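Local coordinates for protein ADP-dependent L-serine kinase SerK (Thermococcus kodakarensis KOD1, PDB 5X0J) that catalyses the magnesium-dependent transfer of a phosphoryl group from ADP to free L-serine, giving O-phospho-L-serine and AMP in the first step of cysteine biosynthesis, at residues 29-34 with 215-220; 142-147 with 197-202. The protein carries 1 engineered substitution. All blocks are in the same frame, centred on the assembly; numbering follows the deposited sequence. Where two conformers were deposited one is given.

From the N terminus, the chain runs through strand 26-27 into segment 29-34, a loop that carries one side of contact 1 and runs up to the start of helix 34-47 in the ParB-like N-terminal part. Much later, strand 141-144 lies beside strand 196-199, and this contact 2 closes a loop that holds strand 148-151, helix 155-170, strand 175-179 and helix 182-190. Past helix 205-213 the chain returns to 29-34 as segment 215-220, closing contact 1, within whose much longer loop contact 2 is nested. Arg200, just past strand 196-199, joins the two: its NH1 binds Ser219 OG and its NH2 binds Pro220 O, tying the C-terminal sheet to the loop beside the phosphoserine pocket.

Contact 1 (29-34 with 215-220); sequences HQQLVQ and GEVYSP. Engineered in segment 29-34: Gln30 (natural residue Glu). With SEP (phosphoserine), chain C.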
loop_
_atom_site.group_PDB
_atom_site.type_symbol
_atom_site.label_atom_id
_atom_site.label_comp_id
_atom_site.label_asym_id
_atom_site.label_seq_id
_atom_site.Cartn_x
_atom_site.Cartn_y
_atom_site.Cartn_z
ATOM N N HIS A 29 -6.058 -5.726 6.246
ATOM C CA HIS A 29 -6.289 -6.474 5.022
ATOM C C HIS A 29 -5.095 -6.646 4.094
ATOM O O HIS A 29 -5.237 -7.245 3.029
ATOM C CB HIS A 29 -7.486 -5.887 4.263
ATOM C CG HIS A 29 -7.231 -4.564 3.593
ATOM N ND1 HIS A 29 -7.521 -3.355 4.191
ATOM C CD2 HIS A 29 -6.762 -4.262 2.359
ATOM C CE1 HIS A 29 -7.244 -2.370 3.354
ATOM N NE2 HIS A 29 -6.772 -2.893 2.240
ATOM N N GLN A 30 -3.923 -6.169 4.489
ATOM C CA GLN A 30 -2.729 -6.336 3.649
ATOM C C GLN A 30 -1.443 -6.272 4.466
ATOM O O GLN A 30 -1.441 -5.862 5.630
ATOM C CB GLN A 30 -2.734 -5.388 2.423
ATOM C CG GLN A 30 -2.946 -3.915 2.689
ATOM C CD GLN A 30 -3.317 -3.106 1.455
ATOM O OE1 GLN A 30 -3.945 -3.609 0.509
ATOM N NE2 GLN A 30 -2.969 -1.824 1.482
ATOM N N GLN A 31 -0.366 -6.747 3.852
ATOM C CA GLN A 31 0.969 -6.793 4.445
ATOM C C GLN A 31 1.667 -5.423 4.467
ATOM O O GLN A 31 1.171 -4.438 3.906
ATOM C CB GLN A 31 1.833 -7.782 3.664
ATOM C CG GLN A 31 1.369 -9.232 3.767
ATOM C CD GLN A 31 2.088 -10.154 2.817
ATOM O OE1 GLN A 31 2.372 -9.803 1.675
ATOM N NE2 GLN A 31 2.389 -11.353 3.279
ATOM N N LEU A 32 2.814 -5.380 5.143
ATOM C CA LEU A 32 3.601 -4.165 5.370
ATOM C C LEU A 32 4.851 -4.107 4.503
ATOM O O LEU A 32 5.342 -5.131 4.062
ATOM C CB LEU A 32 4.024 -4.080 6.841
ATOM C CG LEU A 32 2.920 -4.239 7.887
ATOM C CD1 LEU A 32 3.479 -4.018 9.282
ATOM C CD2 LEU A 32 1.777 -3.265 7.611
ATOM N N VAL A 33 5.312 -2.886 4.238
ATOM C CA VAL A 33 6.607 -2.546 3.654
ATOM C C VAL A 33 7.474 -2.033 4.803
ATOM O O VAL A 33 7.086 -1.081 5.514
ATOM C CB VAL A 33 6.444 -1.428 2.594
ATOM C CG1 VAL A 33 7.788 -1.092 1.944
ATOM C CG2 VAL A 33 5.394 -1.838 1.556
ATOM N N GLN A 34 8.642 -2.648 4.994
ATOM C CA GLN A 34 9.483 -2.327 6.144
ATOM C C GLN A 34 9.869 -0.857 6.222
ATOM O O GLN A 34 9.788 -0.258 7.292
ATOM C CB GLN A 34 10.743 -3.190 6.183
ATOM C CG GLN A 34 11.653 -2.841 7.355
ATOM C CD GLN A 34 12.651 -3.924 7.669
ATOM O OE1 GLN A 34 12.323 -5.100 7.630
ATOM N NE2 GLN A 34 13.872 -3.527 8.018
ATOM N N GLY A 215 -10.136 -14.026 6.763
ATOM C CA GLY A 215 -8.923 -13.910 7.570
ATOM C C GLY A 215 -7.632 -13.881 6.763
ATOM O O GLY A 215 -6.564 -14.182 7.297
ATOM N N GLU A 216 -7.731 -13.527 5.480
ATOM C CA GLU A 216 -6.575 -13.445 4.590
ATOM C C GLU A 216 -6.120 -11.992 4.474
ATOM O O GLU A 216 -6.834 -11.065 4.871
ATOM C CB GLU A 216 -6.944 -13.986 3.208
ATOM N N VAL A 217 -4.916 -11.808 3.939
ATOM C CA VAL A 217 -4.378 -10.474 3.640
ATOM C C VAL A 217 -3.796 -10.451 2.227
ATOM O O VAL A 217 -3.346 -11.479 1.696
ATOM C CB VAL A 217 -3.296 -10.013 4.649
ATOM C CG1 VAL A 217 -3.905 -9.811 6.030
ATOM C CG2 VAL A 217 -2.131 -10.991 4.717
ATOM N N TYR A 218 -3.842 -9.275 1.616
ATOM C CA TYR A 218 -3.202 -9.029 0.324
ATOM C C TYR A 218 -1.715 -8.700 0.513
ATOM O O TYR A 218 -1.245 -8.455 1.629
ATOM C CB TYR A 218 -3.822 -7.809 -0.350
ATOM C CG TYR A 218 -5.217 -7.923 -0.888
ATOM C CD1 TYR A 218 -5.487 -8.660 -2.031
ATOM C CD2 TYR A 218 -6.258 -7.217 -0.310
ATOM C CE1 TYR A 218 -6.770 -8.722 -2.563
ATOM C CE2 TYR A 218 -7.537 -7.264 -0.832
ATOM C CZ TYR A 218 -7.792 -8.016 -1.959
ATOM O OH TYR A 218 -9.068 -8.045 -2.467
ATOM N N SER A 219 -0.980 -8.649 -0.593
ATOM C CA SER A 219 0.371 -8.106 -0.574
ATOM C C SER A 219 0.306 -6.594 -0.251
ATOM O O SER A 219 -0.766 -5.981 -0.349
ATOM C CB SER A 219 1.074 -8.380 -1.916
ATOM O OG SER A 219 0.573 -7.548 -2.945
ATOM N N PRO A 220 1.443 -5.995 0.144
ATOM C CA PRO A 220 1.398 -4.591 0.569
ATOM C C PRO A 220 0.842 -3.650 -0.491
ATOM O O PRO A 220 1.067 -3.837 -1.700
ATOM C CB PRO A 220 2.859 -4.268 0.894
ATOM C CG PRO A 220 3.491 -5.580 1.165
ATOM C CD PRO A 220 2.808 -6.535 0.237
HETATM N N SEP C . -4.887 0.724 2.137
HETATM C CA SEP C . -4.048 1.932 1.868
HETATM C CB SEP C . -2.684 1.484 1.341
HETATM O OG SEP C . -2.070 0.630 2.305
HETATM C C SEP C . -4.761 2.868 0.929
HETATM O O SEP C . -4.120 3.748 0.320
HETATM O OXT SEP C . -5.991 2.778 0.751
HETATM P P SEP C . -1.530 1.216 3.717
HETATM O O1P SEP C . -1.162 2.665 3.437
HETATM O O2P SEP C . -0.358 0.327 3.988
HETATM O O3P SEP C . -2.671 1.031 4.684
#
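A chi1 of 53° sets CG of Gln30 between its backbone N and carbonyl carbon, and the chain, extended beyond CG, carries the amide to the bound phosphoserine; CG of Gln31 instead stands anti to the carbonyl carbon (chi1 -66°), passing Tyr218 O and Val217 CG2. Two loops meet here in a single beta bridge, Gln30 with Tyr218, at the phosphoserine pocket. Tyr218 N gives a nearly straight bond to His29 O (2.8 Å), and Gln31 N returns a less straight one to Tyr218 O (2.9 Å). Pro220 packs its ring beyond the bridge: CG meets CB of Gln31 at 3.7 Å and CB meets CG2 of Val33 at 3.6 Å. Beyond CG the Gln31 chain is extended and carries OE1 over the 215-220 backbone, 3.5 Å from Ser219 CA. An alanine in place of Gln31 would probably open a gap beside Val217 CG2 and Ser219 CA, where CG and OE1 now pack.

Beside the bridge, CD2 of Tyr218 lies at the edge of the His29 imidazole, whose NE2 is hydrogen-bonded to Thr223. Gln30, an engineered replacement for the natural glutamate inferred to be the active-site residue, uses both ends of its amide. OE1 accepts from Thr223 N, while NE2 makes a weak bond to the ester oxygen of the bound phosphoserine, 2.7 Å from OG but bent to 118° at the hydrogen.

Contact 2 (142-147 with 197-202); sequences ALVGEK and VFIRKA
Leu143 and Phe198 face each other as a non-hydrogen-bonded pair where strand 141-144 runs antiparallel to strand 196-199 in the sheet of the C-terminal domain, the short segments' directions 149° apart. The backbone bonds come first. On one side of that pair Ala142 and Ile199 exchange two, Ala142 N to Ile199 O at 2.9 Å and Ile199 N to Ala142 O at 2.8 Å. On the other side Val144 and Val197 exchange two more. Of these, Val144 N to Val197 O is almost straight, while Val197 N to Val144 O measures 3.0 Å. Ala142 O also receives the CA-H of Phe198, so this carbonyl meets both an N-H and a C-H from the neighbouring strand.

Apolar packing differs on the two faces. The face with Ala142, Val144, Val197 and Ile199 is built from small and branched side chains. CG2 of Val144 is its meeting point, 3.6 Å from Val197 CG1 and 3.8 Å from Ile199 CG1. Helix 182-190 covers Val144, Val197 and Ile199 here, with Ala185 and Met189 against Val197, and helix 130-135 reaches Ala142 through Ala130 and Ala134. All six paired residues are buried.

The face with Leu143 and Phe198 holds an aliphatic-aromatic contact, in which the leucine runs alongside the phenylalanine in the same direction. Val161 and Leu165 of helix 155-170 also touch Phe198. CG of Leu143 is anti to its backbone N (chi1 170°), and a chi2 of 57° then turns CD1 over one face of the Phe198 ring in a CH-pi contact, 3.6 Å above the plane and offset toward the rim, nearest CZ.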
loop_
_atom_site.group_PDB
_atom_site.type_symbol
_atom_site.label_atom_id
_atom_site.label_comp_id
_atom_site.label_asym_id
_atom_site.label_seq_id
_atom_site.Cartn_x
_atom_site.Cartn_y
_atom_site.Cartn_z
ATOM N N ALA A 142 2.841 -7.222 -14.174
ATOM C CA ALA A 142 3.699 -6.907 -15.320
ATOM C C ALA A 142 4.842 -6.045 -14.814
ATOM O O ALA A 142 4.600 -5.047 -14.139
ATOM C CB ALA A 142 2.925 -6.175 -16.404
ATOM N N LEU A 143 6.068 -6.436 -15.135
ATOM C CA LEU A 143 7.264 -5.662 -14.804
ATOM C C LEU A 143 7.664 -4.909 -16.056
ATOM O O LEU A 143 8.113 -5.531 -17.029
ATOM C CB LEU A 143 8.370 -6.613 -14.345
ATOM C CG LEU A 143 9.776 -6.052 -14.164
ATOM C CD1 LEU A 143 9.762 -4.898 -13.178
ATOM C CD2 LEU A 143 10.699 -7.156 -13.687
ATOM N N VAL A 144 7.455 -3.595 -16.062
ATOM C CA VAL A 144 7.557 -2.811 -17.284
ATOM C C VAL A 144 8.420 -1.573 -17.121
ATOM O O VAL A 144 8.377 -0.881 -16.104
ATOM C CB VAL A 144 6.163 -2.455 -17.856
ATOM C CG1 VAL A 144 5.400 -3.720 -18.203
ATOM C CG2 VAL A 144 5.359 -1.581 -16.909
ATOM N N GLY A 145 9.249 -1.353 -18.134
ATOM C CA GLY A 145 10.052 -0.151 -18.265
ATOM C C GLY A 145 10.578 -0.140 -19.684
ATOM O O GLY A 145 9.787 -0.160 -20.625
ATOM N N GLU A 146 11.900 -0.161 -19.834
ATOM C CA GLU A 146 12.513 -0.311 -21.160
ATOM C C GLU A 146 12.049 -1.633 -21.768
ATOM O O GLU A 146 11.649 -1.689 -22.939
ATOM C CB GLU A 146 14.042 -0.276 -21.055
ATOM C CG GLU A 146 14.757 -0.239 -22.391
ATOM N N LYS A 147 12.092 -2.681 -20.950
ATOM C CA LYS A 147 11.641 -4.015 -21.319
ATOM C C LYS A 147 10.314 -4.326 -20.626
ATOM O O LYS A 147 9.867 -3.577 -19.755
ATOM C CB LYS A 147 12.712 -5.046 -20.945
ATOM C CG LYS A 147 14.009 -4.884 -21.736
ATOM C CD LYS A 147 15.039 -5.941 -21.376
ATOM N N VAL A 197 8.362 -0.300 -13.176
ATOM C CA VAL A 197 7.135 -0.302 -12.382
ATOM C C VAL A 197 6.459 -1.670 -12.545
ATOM O O VAL A 197 6.595 -2.320 -13.584
ATOM C CB VAL A 197 6.206 0.885 -12.768
ATOM C CG1 VAL A 197 5.691 0.765 -14.192
ATOM C CG2 VAL A 197 5.024 0.996 -11.808
ATOM N N PHE A 198 5.769 -2.114 -11.501
ATOM C CA PHE A 198 5.023 -3.366 -11.489
ATOM C C PHE A 198 3.536 -3.036 -11.577
ATOM O O PHE A 198 2.985 -2.423 -10.650
ATOM C CB PHE A 198 5.271 -4.153 -10.205
ATOM C CG PHE A 198 6.641 -4.755 -10.081
ATOM C CD1 PHE A 198 7.697 -4.003 -9.621
ATOM C CD2 PHE A 198 6.852 -6.103 -10.360
ATOM C CE1 PHE A 198 8.957 -4.564 -9.468
ATOM C CE2 PHE A 198 8.105 -6.670 -10.201
ATOM C CZ PHE A 198 9.161 -5.898 -9.748
ATOM N N ILE A 199 2.891 -3.456 -12.660
ATOM C CA ILE A 199 1.473 -3.173 -12.906
ATOM C C ILE A 199 0.623 -4.355 -12.455
ATOM O O ILE A 199 0.949 -5.513 -12.738
ATOM C CB ILE A 199 1.208 -2.909 -14.405
ATOM C CG1 ILE A 199 2.097 -1.773 -14.945
ATOM C CG2 ILE A 199 -0.275 -2.649 -14.673
ATOM C CD1 ILE A 199 1.927 -0.427 -14.281
ATOM N N ARG A 200 -0.471 -4.068 -11.754
ATOM C CA ARG A 200 -1.446 -5.073 -11.329
ATOM C C ARG A 200 -2.846 -4.498 -11.431
ATOM O O ARG A 200 -3.028 -3.286 -11.312
ATOM C CB ARG A 200 -1.192 -5.504 -9.885
ATOM C CG ARG A 200 -1.064 -4.338 -8.909
ATOM C CD ARG A 200 -1.142 -4.842 -7.480
ATOM N NE ARG A 200 -0.589 -3.875 -6.537
ATOM C CZ ARG A 200 -0.102 -4.180 -5.335
ATOM N NH1 ARG A 200 -0.102 -5.440 -4.899
ATOM N NH2 ARG A 200 0.416 -3.218 -4.578
ATOM N N LYS A 201 -3.822 -5.368 -11.645
ATOM C CA LYS A 201 -5.236 -5.002 -11.574
ATOM C C LYS A 201 -5.555 -4.610 -10.139
ATOM O O LYS A 201 -5.005 -5.186 -9.200
ATOM C CB LYS A 201 -6.117 -6.178 -12.013
ATOM C CG LYS A 201 -7.612 -5.881 -12.100
ATOM C CD LYS A 201 -8.416 -7.143 -12.394
ATOM C CE LYS A 201 -9.901 -6.842 -12.561
ATOM N NZ LYS A 201 -10.518 -6.219 -11.358
ATOM N N ALA A 202 -6.425 -3.622 -9.976
ATOM C CA ALA A 202 -6.868 -3.220 -8.648
ATOM C C ALA A 202 -7.900 -4.208 -8.115
ATOM O O ALA A 202 -8.658 -4.801 -8.879
ATOM C CB ALA A 202 -7.485 -1.844 -8.710
#